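Local coordinates for sulfate adenylyltransferase (Allochromatium vinosum, PDB 4DNX), which catalyses the transfer of an adenylyl group from ATP to sulfate, giving adenosine 5'-phosphosulfate and diphosphate, at residues 37-42 against 150-155; 100-105 against 109-114; 134-139 against 268-273. All blocks are in the same frame, centred on the assembly; numbering follows the deposited sequence.

Contact 1 lies at the surface, whereas contact 2 is largely buried and every touching residue of contact 3 is. Contacts 1 and 2 fall within the PUA-like region and share the surroundings of helix 38-48: Ala-41 packs on Leu-112, and Ser-38 OG meets Asn-105 ND2 at 2.9 Å. Contact 3 instead joins the PUA-like region to the ATP-sulfurylase region, and Ser-38 reaches that side too, through Asp-268. The chemistry follows the setting. Residues 37-42 and 150-155 meet through polar side chains alone, 100-105 and 109-114 through the backbone ladder of a hairpin, with side-chain-to-carbonyl bonds at its turn end, and 134-139 and 268-273 through apolar packing and one bridging water.

Contact 1: residues 37-42 against 150-155; sequences SSQAAG and NSQGRT
One side-chain amide carries this whole contact from the 150-155 side: Gln-152 sends its CD, OE1 and NE2 group to the start of a helix, where Ser-37 and Gln-39 each take one end of it. Ser-37 OG donates to Gln-152 OE1 at 2.7 Å, approaching in the carbonyl plane with a C=O...donor angle of 149°. Ser-37 OG also accepts from Ala-40 N at 3.0 Å in an almost straight bond. Ser-37 is therefore the N-cap of helix 38-48, and its chi1 of 67°, with OG between the backbone N and the carbonyl carbon, lets the oxygen close the first turn while its proton goes to the glutamine. The other end of the amide is held less squarely. Gln-152 NE2 donates to Gln-39 OE1 at 3.1 Å, but from above the carbonyl plane of Gln-39 and with a bent N-H...O angle, since the two extended chains cross at about a right angle and their amide planes stand 77° apart. NE2 also bonds to Phe-149 O, at the end of helix 144-149, so the loop residue reaches back to its own helix as well. With an alanine for Gln-152, the cap hydroxyl is likely to lose its acceptor and Gln-39 OE1 this donor, leaving the Gln-39 amide less fixed in its rotation. Gln-39 packs further against Thr-148 and Phe-149.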
loop_
_atom_site.group_PDB
_atom_site.type_symbol
_atom_site.label_atom_id
_atom_site.label_comp_id
_atom_site.label_asym_id
_atom_site.label_seq_id
_atom_site.Cartn_x
_atom_site.Cartn_y
_atom_site.Cartn_z
ATOM N N SER A 37 1.497 -2.215 25.093
ATOM C CA SER A 37 2.914 -1.846 24.829
ATOM C C SER A 37 3.182 -1.741 23.333
ATOM O O SER A 37 2.457 -2.301 22.489
ATOM C CB SER A 37 3.866 -2.882 25.426
ATOM O OG SER A 37 3.743 -4.140 24.754
ATOM N N SER A 38 4.272 -1.073 22.979
ATOM C CA SER A 38 4.665 -1.077 21.558
ATOM C C SER A 38 4.902 -2.516 21.036
ATOM O O SER A 38 4.597 -2.803 19.834
ATOM C CB SER A 38 5.887 -0.148 21.354
ATOM O OG SER A 38 6.304 -0.056 20.012
ATOM N N GLN A 39 5.427 -3.418 21.892
ATOM C CA GLN A 39 5.637 -4.813 21.506
ATOM C C GLN A 39 4.299 -5.493 21.160
ATOM O O GLN A 39 4.183 -6.093 20.093
ATOM C CB GLN A 39 6.412 -5.593 22.598
ATOM C CG GLN A 39 6.409 -7.102 22.370
ATOM C CD GLN A 39 7.247 -7.806 23.427
ATOM O OE1 GLN A 39 6.724 -8.577 24.268
ATOM N NE2 GLN A 39 8.551 -7.541 23.407
ATOM N N ALA A 40 3.309 -5.347 22.025
ATOM C CA ALA A 40 1.999 -5.918 21.720
ATOM C C ALA A 40 1.394 -5.265 20.472
ATOM O O ALA A 40 0.663 -5.923 19.704
ATOM C CB ALA A 40 1.057 -5.777 22.913
ATOM N N ALA A 41 1.553 -3.942 20.322
ATOM C CA ALA A 41 0.988 -3.271 19.135
ATOM C C ALA A 41 1.601 -3.823 17.840
ATOM O O ALA A 41 0.910 -3.997 16.822
ATOM C CB ALA A 41 1.137 -1.720 19.246
ATOM N N GLY A 42 2.907 -4.053 17.847
ATOM C CA GLY A 42 3.583 -4.631 16.669
ATOM C C GLY A 42 3.084 -6.046 16.405
ATOM O O GLY A 42 2.888 -6.458 15.251
ATOM N N ASN A 150 10.701 -7.536 29.876
ATOM C CA ASN A 150 10.495 -7.552 31.315
ATOM C C ASN A 150 10.017 -6.209 31.863
ATOM O O ASN A 150 9.918 -6.031 33.094
ATOM C CB ASN A 150 11.791 -7.993 32.015
ATOM C CG ASN A 150 11.989 -9.494 31.929
ATOM O OD1 ASN A 150 11.453 -10.246 32.740
ATOM N ND2 ASN A 150 12.725 -9.940 30.922
ATOM N N SER A 151 9.700 -5.284 30.961
ATOM C CA SER A 151 9.341 -3.907 31.342
ATOM C C SER A 151 7.919 -3.546 30.979
ATOM O O SER A 151 7.613 -2.358 30.866
ATOM C CB SER A 151 10.300 -2.897 30.699
ATOM O OG SER A 151 11.502 -2.895 31.446
ATOM N N GLN A 152 7.054 -4.551 30.863
ATOM C CA GLN A 152 5.707 -4.337 30.356
ATOM C C GLN A 152 4.618 -4.577 31.385
ATOM O O GLN A 152 3.434 -4.328 31.093
ATOM C CB GLN A 152 5.417 -5.273 29.188
ATOM C CG GLN A 152 6.379 -5.120 27.988
ATOM C CD GLN A 152 6.072 -6.164 26.940
ATOM O OE1 GLN A 152 5.247 -5.930 26.066
ATOM N NE2 GLN A 152 6.642 -7.370 27.091
ATOM N N GLY A 153 4.987 -5.085 32.540
ATOM C CA GLY A 153 4.029 -5.533 33.532
ATOM C C GLY A 153 3.881 -7.043 33.481
ATOM O O GLY A 153 4.478 -7.707 32.593
ATOM N N ARG A 154 3.044 -7.580 34.370
ATOM C CA ARG A 154 2.941 -9.029 34.598
ATOM C C ARG A 154 1.525 -9.594 34.462
ATOM O O ARG A 154 1.281 -10.758 34.805
ATOM C CB ARG A 154 3.488 -9.385 36.003
ATOM C CG ARG A 154 4.958 -9.033 36.209
ATOM C CD ARG A 154 5.857 -9.698 35.162
ATOM N NE ARG A 154 7.230 -9.791 35.665
ATOM C CZ ARG A 154 7.629 -10.490 36.730
ATOM N NH1 ARG A 154 6.772 -11.234 37.459
ATOM N NH2 ARG A 154 8.908 -10.444 37.053
ATOM N N THR A 155 0.577 -8.784 33.964
ATOM C CA THR A 155 -0.775 -9.271 33.711
ATOM C C THR A 155 -0.924 -9.571 32.221
ATOM O O THR A 155 -0.871 -8.670 31.397
ATOM C CB THR A 155 -1.842 -8.239 34.152
ATOM O OG1 THR A 155 -1.710 -7.986 35.562
ATOM C CG2 THR A 155 -3.262 -8.772 33.906
#

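Contact 2: residues 100-105 against 109-114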
loop_
_atom_site.group_PDB
_atom_site.type_symbol
_atom_site.label_atom_id
_atom_site.label_comp_id
_atom_site.label_asym_id
_atom_site.label_seq_id
_atom_site.Cartn_x
_atom_site.Cartn_y
_atom_site.Cartn_z
ATOM N N ALA A 100 -11.207 -2.708 23.765
ATOM C CA ALA A 100 -10.464 -2.044 22.675
ATOM C C ALA A 100 -9.003 -1.957 23.103
ATOM O O ALA A 100 -8.696 -1.607 24.253
ATOM C CB ALA A 100 -11.024 -0.632 22.400
ATOM N N LEU A 101 -8.109 -2.309 22.191
ATOM C CA LEU A 101 -6.645 -2.150 22.406
ATOM C C LEU A 101 -6.205 -0.866 21.695
ATOM O O LEU A 101 -6.414 -0.717 20.501
ATOM C CB LEU A 101 -5.898 -3.350 21.822
ATOM C CG LEU A 101 -6.305 -4.755 22.285
ATOM C CD1 LEU A 101 -5.395 -5.799 21.675
ATOM C CD2 LEU A 101 -6.357 -4.859 23.845
ATOM N N ARG A 102 -5.601 0.069 22.444
ATOM C CA ARG A 102 -5.285 1.404 21.928
ATOM C C ARG A 102 -3.775 1.476 21.663
ATOM O O ARG A 102 -3.011 0.826 22.351
ATOM C CB ARG A 102 -5.735 2.466 22.912
ATOM C CG ARG A 102 -7.300 2.630 22.882
ATOM C CD ARG A 102 -7.793 3.694 23.835
ATOM N NE ARG A 102 -9.230 3.939 23.619
ATOM C CZ ARG A 102 -9.784 4.743 22.694
ATOM N NH1 ARG A 102 -9.049 5.399 21.766
ATOM N NH2 ARG A 102 -11.111 4.836 22.644
ATOM N N ASP A 103 -3.394 2.242 20.642
ATOM C CA ASP A 103 -2.036 2.287 20.098
ATOM C C ASP A 103 -1.154 3.246 20.945
ATOM O O ASP A 103 -1.452 4.428 21.041
ATOM C CB ASP A 103 -2.131 2.830 18.657
ATOM C CG ASP A 103 -0.920 2.518 17.833
ATOM O OD1 ASP A 103 0.218 2.355 18.381
ATOM O OD2 ASP A 103 -1.101 2.394 16.581
ATOM N N PRO A 104 -0.044 2.733 21.480
ATOM C CA PRO A 104 0.875 3.608 22.232
ATOM C C PRO A 104 1.703 4.539 21.357
ATOM O O PRO A 104 2.330 5.487 21.892
ATOM C CB PRO A 104 1.790 2.603 22.950
ATOM C CG PRO A 104 1.913 1.450 21.992
ATOM C CD PRO A 104 0.423 1.339 21.497
ATOM N N ASN A 105 1.698 4.311 20.049
ATOM C CA ASN A 105 2.635 5.017 19.142
ATOM C C ASN A 105 1.983 6.018 18.175
ATOM O O ASN A 105 2.576 6.421 17.166
ATOM C CB ASN A 105 3.443 4.008 18.349
ATOM C CG ASN A 105 4.353 3.155 19.228
ATOM O OD1 ASN A 105 5.004 3.649 20.203
ATOM N ND2 ASN A 105 4.416 1.889 18.892
ATOM N N ASN A 109 -3.742 7.990 21.221
ATOM C CA ASN A 109 -3.939 6.545 21.450
ATOM C C ASN A 109 -5.233 6.034 20.810
ATOM O O ASN A 109 -6.109 5.523 21.507
ATOM C CB ASN A 109 -3.964 6.219 22.968
ATOM C CG ASN A 109 -2.751 6.803 23.704
ATOM O OD1 ASN A 109 -2.899 7.626 24.642
ATOM N ND2 ASN A 109 -1.556 6.397 23.261
ATOM N N PRO A 110 -5.323 6.119 19.495
ATOM C CA PRO A 110 -6.529 5.568 18.800
ATOM C C PRO A 110 -6.645 4.055 18.933
ATOM O O PRO A 110 -5.680 3.332 19.243
ATOM C CB PRO A 110 -6.231 5.883 17.334
ATOM C CG PRO A 110 -4.720 5.858 17.234
ATOM C CD PRO A 110 -4.332 6.614 18.520
ATOM N N VAL A 111 -7.854 3.547 18.707
ATOM C CA VAL A 111 -8.031 2.100 18.725
ATOM C C VAL A 111 -7.303 1.410 17.593
ATOM O O VAL A 111 -7.429 1.803 16.405
ATOM C CB VAL A 111 -9.551 1.764 18.604
ATOM C CG1 VAL A 111 -9.723 0.235 18.565
ATOM C CG2 VAL A 111 -10.320 2.349 19.799
ATOM N N LEU A 112 -6.543 0.372 17.946
ATOM C CA LEU A 112 -5.783 -0.437 16.964
ATOM C C LEU A 112 -6.514 -1.768 16.665
ATOM O O LEU A 112 -6.519 -2.250 15.521
ATOM C CB LEU A 112 -4.369 -0.720 17.510
ATOM C CG LEU A 112 -3.440 -1.678 16.770
ATOM C CD1 LEU A 112 -3.169 -1.189 15.357
ATOM C CD2 LEU A 112 -2.124 -1.870 17.527
ATOM N N ALA A 113 -7.191 -2.330 17.675
ATOM C CA ALA A 113 -7.817 -3.668 17.507
ATOM C C ALA A 113 -8.891 -3.815 18.576
ATOM O O ALA A 113 -8.897 -3.084 19.560
ATOM C CB ALA A 113 -6.769 -4.799 17.689
ATOM N N VAL A 114 -9.814 -4.742 18.311
ATOM C CA VAL A 114 -10.829 -5.146 19.282
ATOM C C VAL A 114 -10.482 -6.586 19.691
ATOM O O VAL A 114 -10.159 -7.419 18.840
ATOM C CB VAL A 114 -12.237 -5.087 18.620
ATOM C CG1 VAL A 114 -13.296 -5.641 19.560
ATOM C CG2 VAL A 114 -12.578 -3.661 18.260
HETATM O O HOH W 1 1.455 6.192 24.448
#
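Backbone bonds between Leu-101 and the pair Leu-112 and Ala-113 set the register of this antiparallel hairpin. Leu-101 N donates to Ala-113 O at 2.9 Å, while Leu-101 O receives two amides: a short bond from Leu-112 N and a weak one from Ala-113 N. Two residues facing one make this a classic beta bulge, and beyond it Asp-103 N picks up Pro-110 O at 2.9 Å.

Side-chain polar groups then tie down the turn end. Arg-102, extended from CG to NE, lays its aliphatic part beside Asn-109 O and gives NH1 to that carbonyl at 3.0 Å, with the oxygen 2° out of the guanidinium plane. Its NH2 goes on to a salt bridge with Glu-29. Asn-109 in turn directs ND2 to Asp-103 O at 3.0 Å, almost perfectly straight and within its own amide plane, and a water links the same ND2 to Pro-104 O. Asp-103 OD1 accepts from Asn-105 N, closing an Asx turn, while OD2 bonds to Ser-167.

Packing contacts are few. Val-111 CG2 lies over the centre of one guanidinium face, 3.8 Å from Arg-102 CZ; chi1 of 178° sets CG2 beside the backbone N, on the arginine side. Between apolar groups, Val-111 CG2 touches Ala-100 CB at 4.0 Å, and Leu-101 CD1 approaches Ala-113 CB on the sheet face that Leu-101 and Ala-113 share.

With one face under a methyl group and its edge bonded to a carbonyl, the Arg-102 guanidinium is probably restricted in its rotation, consistent with NH2 being directed at Glu-29.

Contact 3: residues 134-139 against 268-273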
loop_
_atom_site.group_PDB
_atom_site.type_symbol
_atom_site.label_atom_id
_atom_site.label_comp_id
_atom_site.label_asym_id
_atom_site.label_seq_id
_atom_site.Cartn_x
_atom_site.Cartn_y
_atom_site.Cartn_z
ATOM N N GLN A 134 14.827 -18.568 27.544
ATOM C CA GLN A 134 14.567 -19.394 26.348
ATOM C C GLN A 134 14.482 -18.580 25.041
ATOM O O GLN A 134 15.039 -18.982 23.994
ATOM C CB GLN A 134 13.298 -20.243 26.546
ATOM C CG GLN A 134 13.456 -21.322 27.613
ATOM C CD GLN A 134 14.329 -22.458 27.128
ATOM O OE1 GLN A 134 13.911 -23.266 26.304
ATOM N NE2 GLN A 134 15.547 -22.508 27.606
ATOM N N VAL A 135 13.805 -17.436 25.088
ATOM C CA VAL A 135 13.634 -16.613 23.863
ATOM C C VAL A 135 14.915 -15.856 23.491
ATOM O O VAL A 135 15.327 -15.846 22.317
ATOM C CB VAL A 135 12.469 -15.638 23.994
ATOM C CG1 VAL A 135 12.427 -14.668 22.800
ATOM C CG2 VAL A 135 11.133 -16.407 24.064
ATOM N N TYR A 136 15.539 -15.229 24.484
ATOM C CA TYR A 136 16.671 -14.315 24.244
ATOM C C TYR A 136 18.049 -14.951 24.435
ATOM O O TYR A 136 19.068 -14.332 24.106
ATOM C CB TYR A 136 16.519 -13.040 25.114
ATOM C CG TYR A 136 15.220 -12.305 24.819
ATOM C CD1 TYR A 136 15.105 -11.411 23.744
ATOM C CD2 TYR A 136 14.089 -12.538 25.601
ATOM C CE1 TYR A 136 13.881 -10.753 23.451
ATOM C CE2 TYR A 136 12.867 -11.870 25.331
ATOM C CZ TYR A 136 12.769 -10.984 24.280
ATOM O OH TYR A 136 11.570 -10.348 24.005
ATOM N N GLY A 137 18.076 -16.169 24.980
ATOM C CA GLY A 137 19.322 -16.902 25.215
ATOM C C GLY A 137 20.233 -16.312 26.272
ATOM O O GLY A 137 21.436 -16.587 26.294
ATOM N N THR A 138 19.664 -15.508 27.163
ATOM C CA THR A 138 20.440 -14.894 28.242
ATOM C C THR A 138 19.486 -14.306 29.255
ATOM O O THR A 138 18.305 -14.064 28.945
ATOM C CB THR A 138 21.325 -13.733 27.727
ATOM O OG1 THR A 138 22.120 -13.238 28.818
ATOM C CG2 THR A 138 20.481 -12.595 27.184
ATOM N N SER A 139 20.025 -14.041 30.448
ATOM C CA SER A 139 19.258 -13.377 31.485
ATOM C C SER A 139 19.793 -11.965 31.737
ATOM O O SER A 139 19.256 -11.222 32.566
ATOM C CB SER A 139 19.287 -14.220 32.765
ATOM O OG SER A 139 18.468 -15.368 32.599
ATOM N N ASP A 268 8.509 -4.513 16.160
ATOM C CA ASP A 268 9.675 -4.073 16.953
ATOM C C ASP A 268 10.709 -5.191 17.005
ATOM O O ASP A 268 10.382 -6.330 17.317
ATOM C CB ASP A 268 9.254 -3.659 18.375
ATOM C CG ASP A 268 8.527 -2.311 18.412
ATOM O OD1 ASP A 268 8.584 -1.544 17.417
ATOM O OD2 ASP A 268 7.901 -1.988 19.458
ATOM N N MET A 269 11.965 -4.850 16.696
ATOM C CA MET A 269 13.053 -5.823 16.796
ATOM C C MET A 269 13.169 -6.444 18.197
ATOM O O MET A 269 13.075 -5.728 19.219
ATOM C CB MET A 269 14.396 -5.139 16.472
ATOM C CG MET A 269 14.553 -4.650 15.041
ATOM S SD MET A 269 15.982 -3.490 14.922
ATOM C CE MET A 269 17.344 -4.582 15.315
ATOM N N LEU A 270 13.394 -7.764 18.242
ATOM C CA LEU A 270 13.632 -8.458 19.516
ATOM C C LEU A 270 15.104 -8.534 19.939
ATOM O O LEU A 270 15.430 -8.815 21.107
ATOM C CB LEU A 270 13.056 -9.884 19.468
ATOM C CG LEU A 270 11.570 -10.033 19.138
ATOM C CD1 LEU A 270 11.223 -11.480 18.920
ATOM C CD2 LEU A 270 10.713 -9.485 20.307
ATOM N N TYR A 271 15.999 -8.310 18.981
ATOM C CA TYR A 271 17.427 -8.512 19.198
ATOM C C TYR A 271 17.745 -9.928 19.714
ATOM O O TYR A 271 18.671 -10.093 20.493
ATOM C CB TYR A 271 18.008 -7.466 20.170
ATOM C CG TYR A 271 17.800 -6.013 19.756
ATOM C CD1 TYR A 271 18.716 -5.361 18.929
ATOM C CD2 TYR A 271 16.706 -5.290 20.234
ATOM C CE1 TYR A 271 18.522 -4.005 18.562
ATOM C CE2 TYR A 271 16.498 -3.964 19.869
ATOM C CZ TYR A 271 17.399 -3.330 19.039
ATOM O OH TYR A 271 17.170 -2.010 18.712
ATOM N N ALA A 272 17.004 -10.932 19.249
ATOM C CA ALA A 272 17.071 -12.295 19.812
ATOM C C ALA A 272 17.842 -13.285 18.946
ATOM O O ALA A 272 17.811 -14.513 19.169
ATOM C CB ALA A 272 15.635 -12.800 20.123
ATOM N N GLY A 273 18.571 -12.756 17.964
ATOM C CA GLY A 273 19.534 -13.585 17.202
ATOM C C GLY A 273 18.876 -14.813 16.602
ATOM O O GLY A 273 17.856 -14.672 15.892
HETATM O O HOH W 2 17.815 -16.070 21.259
#
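Tyr-136 brings its ring edge against Leu-270 and Ala-272, and the side chain can be followed outward from the last turn of helix 125-136. CB leaves the backbone with CG anti to the carbonyl carbon (chi1 -59°), which sets the CD1/CE1 edge beside the 268-273 loop. There CD1 lies 3.7 Å from Leu-270 O and 3.9 Å from Ala-272 CB, a methyl that approaches obliquely and also rests on Val-135 O. Next along that edge, CE1 comes 3.4 Å from Leu-270 O, which lies close to the ring plane, and 4.2 Å from Leu-270 CB. One face is covered from within the helix by Val-135 CG1, 3.7 Å above the ring centre. The contact packs the end of a helix of the PUA-like region against the loop between strand 260-266 and helix 274-287 of the ATP-sulfurylase region, whose five-stranded parallel sheet is Rossmann-like. At the tip, OH touches Leu-270 CD2 at 3.9 Å, the two side chains crossing at about a right angle. No direct hydrogen bond spans the segments. Instead a water donates to Val-135 O at 2.7 Å and to Ala-272 O at 2.6 Å. Tyr-136 O accepts from Tyr-305 OH.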